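Local coordinates for protein beta-galacturonidase (Eisenbergiella tayi, PDB 6NCW) that probably hydrolyses beta-linked galacturonides as a family 2 glycoside hydrolase, a beta-hexuronidase of the human gut microbiome, at residues R406-R412 and P422-N428; D355-E359 and L396-L400. All blocks are in the same frame, centred on the assembly; numbering follows the deposited sequence.

Interaction 1: R406-R412 and P422-N428; sequences RSSASCR and PEVVSYN
Tyr427 lays one face of its ring over Ser410, whose CB sits 4.0 Å from the ring centroid in a CH-pi contact. At the ring's edge the phenol reaches on to the turn after the strand, Tyr427 OH donating to Arg412 O at 2.8 Å. That turn is an ST turn: Ser410 OG, anti to the backbone N (chi1 174°), accepts from Arg412 N and also pairs with Asp416. The parallel pairing beneath is short, with Ser410 N bonded to Ser426 O and Asn428 N to Ser410 O. Further back the backbones part, and serines fill in. Ser426 OG donates to Ser407 OG, which donates in turn to Val424 O at 2.6 Å, from well above the carbonyl plane. At the far end Arg406 grips Glu423 side-on, the two planar groups nearly coplanar (18°). Arg406 NE meets Glu423 OE1 at 3.0 Å and Arg406 NH2 meets Glu423 OE2 at 2.8 Å, both on syn lone pairs; the anti lone pair of OE1 takes Arg406 N, so three N-H groups fix the carboxylate, while Arg406 NH1 bonds Tyr394 O in helix 384-400. Strands 406-410 and 425-428 are neighbours in the TIM barrel wall. Near its mouth Asn428 bonds Asn377, a galacturonate-binding residue, and Thr464. Strands 370-374 and 461-466 flank the pair, while helices 384-400 and 439-453 pack outside, the latter against Tyr427.

Interaction 2: D355-E359 and L396-L400; sequences DCIRE and LIKSL
The guanidinium of Arg358 has Asp355 OD1 at its edge, exactly in its plane, while Leu396 CD1 approaches obliquely, 4.1 Å from Arg358 NH1. The salt bridge runs within one helix turn: Arg358 NH2 to Asp355 OD1 is 2.7 Å and nearly straight (169°), although the carboxylate is met from above its own plane. A bend at chi3 (-72°) turns the arginine's end back toward Asp355, leaving its stem to pack across the helix gap, Arg358 CG lying 4.1 Å from Leu400 CD1. Where Ile357 meets Leu396 and Ile397 the contact is apolar. Ile357 points at the other helix and presents CG2, which touches Leu396 CD2 at 3.9 Å and Ile397 CG1 also at 3.9 Å, the two isoleucines meeting at about a right angle. Leu400 CD1 packs on the neighbouring backbone, 3.8 Å from Arg358 CA. No hydrogen bond joins the two segments. On the second helix, Leu396 O accepts from both Ser399 OG and Leu400 N, which arrive on the same face of its plane. The axes of segments 355-359 and 396-400 pass 10.2 Å apart, crossing at -20°, a near-parallel packing of successive helices on the outside of the TIM barrel. Ile361, later in helix 349-364, meets both Ile397 and Leu400; on the inward side Ile397 reaches Ile375, and Ile357 meets the loop at Asn334.

In the fold
Both contacts belong to the TIM barrel: interaction 1 joins adjacent strands of its wall, interaction 2 adjacent helices of its outer layer. Helix 384-400 is followed, after a short connection, by strand 406-410, and the two contacts touch where Arg406 packs against Ile397 and Lys398. Chemistry follows place. Interaction 1 is mostly buried and rich in hydrogen bonds, running from a partly exposed ion pair at one end to an asparagine beside the galacturonate-binding residues Asn377 and Glu465 at the other. Interaction 2 is smaller and only partly buried; its helices meet through aliphatic branches, with a salt bridge confined to one helix; the side chain of Ile357 lies about 12 Å from that of Asn377.

Interaction 1: R406-R412 and P422-N428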
loop_
_atom_site.group_PDB
_atom_site.type_symbol
_atom_site.label_atom_id
_atom_site.label_comp_id
_atom_site.label_asym_id
_atom_site.label_seq_id
_atom_site.Cartn_x
_atom_site.Cartn_y
_atom_site.Cartn_z
ATOM N N ARG A 406 -31.225 -2.608 -30.598
ATOM C CA ARG A 406 -29.910 -3.227 -30.707
ATOM C C ARG A 406 -28.851 -2.157 -30.904
ATOM O O ARG A 406 -29.140 -1.051 -31.376
ATOM C CB ARG A 406 -29.836 -4.207 -31.881
ATOM C CG ARG A 406 -30.995 -5.191 -31.944
ATOM C CD ARG A 406 -31.158 -5.751 -33.374
ATOM N NE ARG A 406 -31.715 -4.745 -34.270
ATOM C CZ ARG A 406 -31.910 -4.920 -35.570
ATOM N NH1 ARG A 406 -31.606 -6.075 -36.146
ATOM N NH2 ARG A 406 -32.420 -3.940 -36.295
ATOM N N SER A 407 -27.604 -2.510 -30.570
ATOM C CA SER A 407 -26.479 -1.591 -30.709
ATOM C C SER A 407 -25.174 -2.385 -30.671
ATOM O O SER A 407 -25.168 -3.615 -30.575
ATOM C CB SER A 407 -26.504 -0.521 -29.615
ATOM O OG SER A 407 -25.668 0.580 -29.940
ATOM N N SER A 408 -24.064 -1.659 -30.751
ATOM C CA SER A 408 -22.714 -2.204 -30.646
ATOM C C SER A 408 -21.816 -1.072 -30.167
ATOM O O SER A 408 -21.878 0.024 -30.724
ATOM C CB SER A 408 -22.211 -2.731 -31.994
ATOM O OG SER A 408 -20.858 -3.160 -31.906
ATOM N N ALA A 409 -20.994 -1.331 -29.145
ATOM C CA ALA A 409 -20.020 -0.343 -28.680
ATOM C C ALA A 409 -18.872 -0.251 -29.684
ATOM O O ALA A 409 -18.075 -1.185 -29.813
ATOM C CB ALA A 409 -19.512 -0.713 -27.289
ATOM N N SER A 410 -18.788 0.863 -30.412
ATOM C CA SER A 410 -17.750 1.041 -31.419
ATOM C C SER A 410 -16.563 1.826 -30.884
ATOM O O SER A 410 -16.711 2.735 -30.064
ATOM C CB SER A 410 -18.289 1.771 -32.649
ATOM O OG SER A 410 -17.228 2.064 -33.552
ATOM N N CYS A 411 -15.379 1.498 -31.396
ATOM C CA CYS A 411 -14.214 2.363 -31.237
ATOM C C CYS A 411 -13.650 2.819 -32.578
ATOM O O CYS A 411 -12.544 3.369 -32.613
ATOM C CB CYS A 411 -13.124 1.662 -30.421
ATOM S SG CYS A 411 -12.494 0.202 -31.241
ATOM N N ARG A 412 -14.380 2.608 -33.681
ATOM C CA ARG A 412 -13.922 2.997 -35.017
ATOM C C ARG A 412 -14.280 4.465 -35.238
ATOM O O ARG A 412 -15.271 4.819 -35.882
ATOM C CB ARG A 412 -14.531 2.096 -36.088
ATOM C CG ARG A 412 -14.025 0.645 -36.059
ATOM C CD ARG A 412 -12.541 0.562 -35.652
ATOM N NE ARG A 412 -11.946 -0.735 -35.970
ATOM C CZ ARG A 412 -11.623 -1.671 -35.079
ATOM N NH1 ARG A 412 -11.832 -1.471 -33.785
ATOM N NH2 ARG A 412 -11.082 -2.813 -35.488
ATOM N N PRO A 422 -27.845 -0.586 -36.384
ATOM C CA PRO A 422 -28.490 -0.612 -35.063
ATOM C C PRO A 422 -29.521 0.495 -34.868
ATOM O O PRO A 422 -29.524 1.525 -35.549
ATOM C CB PRO A 422 -27.315 -0.412 -34.099
ATOM C CG PRO A 422 -26.338 0.398 -34.883
ATOM C CD PRO A 422 -26.437 -0.151 -36.282
ATOM N N GLU A 423 -30.365 0.291 -33.854
ATOM C CA GLU A 423 -31.282 1.341 -33.426
ATOM C C GLU A 423 -30.588 2.441 -32.635
ATOM O O GLU A 423 -31.075 3.576 -32.607
ATOM C CB GLU A 423 -32.410 0.764 -32.570
ATOM C CG GLU A 423 -33.465 -0.002 -33.350
ATOM C CD GLU A 423 -32.959 -1.326 -33.866
ATOM O OE1 GLU A 423 -32.155 -2.005 -33.171
ATOM O OE2 GLU A 423 -33.365 -1.687 -34.979
ATOM N N VAL A 424 -29.502 2.119 -31.941
ATOM C CA VAL A 424 -28.754 3.086 -31.147
ATOM C C VAL A 424 -27.308 3.055 -31.608
ATOM O O VAL A 424 -26.769 1.975 -31.882
ATOM C CB VAL A 424 -28.856 2.778 -29.638
ATOM C CG1 VAL A 424 -28.089 3.824 -28.803
ATOM C CG2 VAL A 424 -30.309 2.721 -29.221
ATOM N N VAL A 425 -26.694 4.244 -31.727
ATOM C CA VAL A 425 -25.263 4.372 -32.017
ATOM C C VAL A 425 -24.507 4.517 -30.704
ATOM O O VAL A 425 -24.851 5.369 -29.877
ATOM C CB VAL A 425 -24.986 5.582 -32.921
ATOM C CG1 VAL A 425 -23.496 5.660 -33.227
ATOM C CG2 VAL A 425 -25.833 5.530 -34.198
ATOM N N SER A 426 -23.467 3.708 -30.511
ATOM C CA SER A 426 -22.719 3.711 -29.257
ATOM C C SER A 426 -21.225 3.759 -29.522
ATOM O O SER A 426 -20.723 3.083 -30.427
ATOM C CB SER A 426 -23.056 2.472 -28.421
ATOM O OG SER A 426 -24.444 2.414 -28.207
ATOM N N TYR A 427 -20.513 4.551 -28.720
ATOM C CA TYR A 427 -19.083 4.744 -28.904
ATOM C C TYR A 427 -18.329 4.654 -27.582
ATOM O O TYR A 427 -18.790 5.149 -26.556
ATOM C CB TYR A 427 -18.818 6.078 -29.579
ATOM C CG TYR A 427 -18.618 5.907 -31.068
ATOM C CD1 TYR A 427 -19.680 6.029 -31.966
ATOM C CD2 TYR A 427 -17.373 5.584 -31.569
ATOM C CE1 TYR A 427 -19.479 5.853 -33.349
ATOM C CE2 TYR A 427 -17.162 5.410 -32.928
ATOM C CZ TYR A 427 -18.204 5.543 -33.812
ATOM O OH TYR A 427 -17.935 5.356 -35.155
ATOM N N ASN A 428 -17.197 3.962 -27.615
ATOM C CA ASN A 428 -16.220 3.957 -26.531
ATOM C C ASN A 428 -15.179 5.036 -26.814
ATOM O O ASN A 428 -14.526 5.009 -27.866
ATOM C CB ASN A 428 -15.543 2.591 -26.429
ATOM C CG ASN A 428 -16.539 1.466 -26.248
ATOM O OD1 ASN A 428 -17.679 1.697 -25.838
ATOM N ND2 ASN A 428 -16.115 0.236 -26.536
#

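Interaction 2: D355-E359 and L396-L400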
loop_
_atom_site.group_PDB
_atom_site.type_symbol
_atom_site.label_atom_id
_atom_site.label_comp_id
_atom_site.label_asym_id
_atom_site.label_seq_id
_atom_site.Cartn_x
_atom_site.Cartn_y
_atom_site.Cartn_z
ATOM N N ASP A 355 -24.108 -19.079 -31.872
ATOM C CA ASP A 355 -24.478 -19.909 -30.723
ATOM C C ASP A 355 -24.662 -19.068 -29.459
ATOM O O ASP A 355 -25.622 -19.264 -28.700
ATOM C CB ASP A 355 -23.424 -20.991 -30.492
ATOM C CG ASP A 355 -23.472 -22.099 -31.541
ATOM O OD1 ASP A 355 -24.491 -22.222 -32.247
ATOM O OD2 ASP A 355 -22.483 -22.855 -31.646
ATOM N N CYS A 356 -23.730 -18.149 -29.194
ATOM C CA CYS A 356 -23.848 -17.300 -28.012
ATOM C C CYS A 356 -25.120 -16.461 -28.071
ATOM O O CYS A 356 -25.873 -16.387 -27.097
ATOM C CB CYS A 356 -22.612 -16.404 -27.875
ATOM S SG CYS A 356 -22.635 -15.258 -26.427
ATOM N N ILE A 357 -25.375 -15.830 -29.213
ATOM C CA ILE A 357 -26.574 -15.008 -29.347
ATOM C C ILE A 357 -27.838 -15.851 -29.149
ATOM O O ILE A 357 -28.756 -15.466 -28.414
ATOM C CB ILE A 357 -26.570 -14.305 -30.709
ATOM C CG1 ILE A 357 -25.392 -13.316 -30.777
ATOM C CG2 ILE A 357 -27.934 -13.624 -30.972
ATOM C CD1 ILE A 357 -25.428 -12.468 -32.031
ATOM N N ARG A 358 -27.917 -17.005 -29.819
ATOM C CA ARG A 358 -29.106 -17.851 -29.686
ATOM C C ARG A 358 -29.350 -18.228 -28.232
ATOM O O ARG A 358 -30.469 -18.088 -27.720
ATOM C CB ARG A 358 -28.963 -19.106 -30.539
ATOM C CG ARG A 358 -29.320 -18.898 -31.997
ATOM C CD ARG A 358 -29.237 -20.214 -32.765
ATOM N NE ARG A 358 -27.848 -20.625 -32.945
ATOM C CZ ARG A 358 -27.108 -20.290 -34.000
ATOM N NH1 ARG A 358 -27.630 -19.554 -34.979
ATOM N NH2 ARG A 358 -25.847 -20.699 -34.077
ATOM N N GLU A 359 -28.304 -18.695 -27.545
ATOM C CA GLU A 359 -28.463 -19.142 -26.168
ATOM C C GLU A 359 -28.781 -17.980 -25.236
ATOM O O GLU A 359 -29.631 -18.114 -24.343
ATOM C CB GLU A 359 -27.209 -19.881 -25.724
ATOM C CG GLU A 359 -27.042 -21.230 -26.441
ATOM C CD GLU A 359 -25.712 -21.892 -26.094
ATOM O OE1 GLU A 359 -25.566 -23.103 -26.323
ATOM O OE2 GLU A 359 -24.813 -21.196 -25.578
ATOM N N LEU A 396 -29.837 -11.865 -36.863
ATOM C CA LEU A 396 -30.118 -12.976 -35.959
ATOM C C LEU A 396 -30.852 -12.491 -34.707
ATOM O O LEU A 396 -31.835 -13.108 -34.279
ATOM C CB LEU A 396 -28.816 -13.690 -35.590
ATOM C CG LEU A 396 -28.898 -14.898 -34.648
ATOM C CD1 LEU A 396 -29.789 -16.035 -35.216
ATOM C CD2 LEU A 396 -27.493 -15.411 -34.367
ATOM N N ILE A 397 -30.417 -11.361 -34.129
ATOM C CA ILE A 397 -31.094 -10.831 -32.944
ATOM C C ILE A 397 -32.547 -10.520 -33.259
ATOM O O ILE A 397 -33.458 -10.887 -32.507
ATOM C CB ILE A 397 -30.372 -9.575 -32.425
ATOM C CG1 ILE A 397 -28.995 -9.927 -31.857
ATOM C CG2 ILE A 397 -31.216 -8.878 -31.378
ATOM C CD1 ILE A 397 -28.226 -8.704 -31.499
ATOM N N LYS A 398 -32.783 -9.814 -34.371
ATOM C CA LYS A 398 -34.147 -9.420 -34.724
ATOM C C LYS A 398 -35.055 -10.638 -34.890
ATOM O O LYS A 398 -36.221 -10.613 -34.482
ATOM C CB LYS A 398 -34.138 -8.583 -36.000
ATOM C CG LYS A 398 -35.490 -7.989 -36.384
ATOM C CD LYS A 398 -35.350 -7.142 -37.634
ATOM C CE LYS A 398 -36.392 -6.026 -37.668
ATOM N NZ LYS A 398 -36.403 -5.222 -36.398
ATOM N N SER A 399 -34.536 -11.716 -35.468
ATOM C CA SER A 399 -35.360 -12.907 -35.641
ATOM C C SER A 399 -35.719 -13.541 -34.305
ATOM O O SER A 399 -36.742 -14.225 -34.207
ATOM C CB SER A 399 -34.651 -13.924 -36.528
ATOM O OG SER A 399 -33.681 -14.659 -35.795
ATOM N N LEU A 400 -34.895 -13.342 -33.271
ATOM C CA LEU A 400 -35.177 -13.931 -31.964
ATOM C C LEU A 400 -35.924 -12.980 -31.051
ATOM O O LEU A 400 -36.647 -13.431 -30.152
ATOM C CB LEU A 400 -33.881 -14.360 -31.271
ATOM C CG LEU A 400 -33.053 -15.442 -31.959
ATOM C CD1 LEU A 400 -31.685 -15.561 -31.309
ATOM C CD2 LEU A 400 -33.791 -16.768 -31.909
#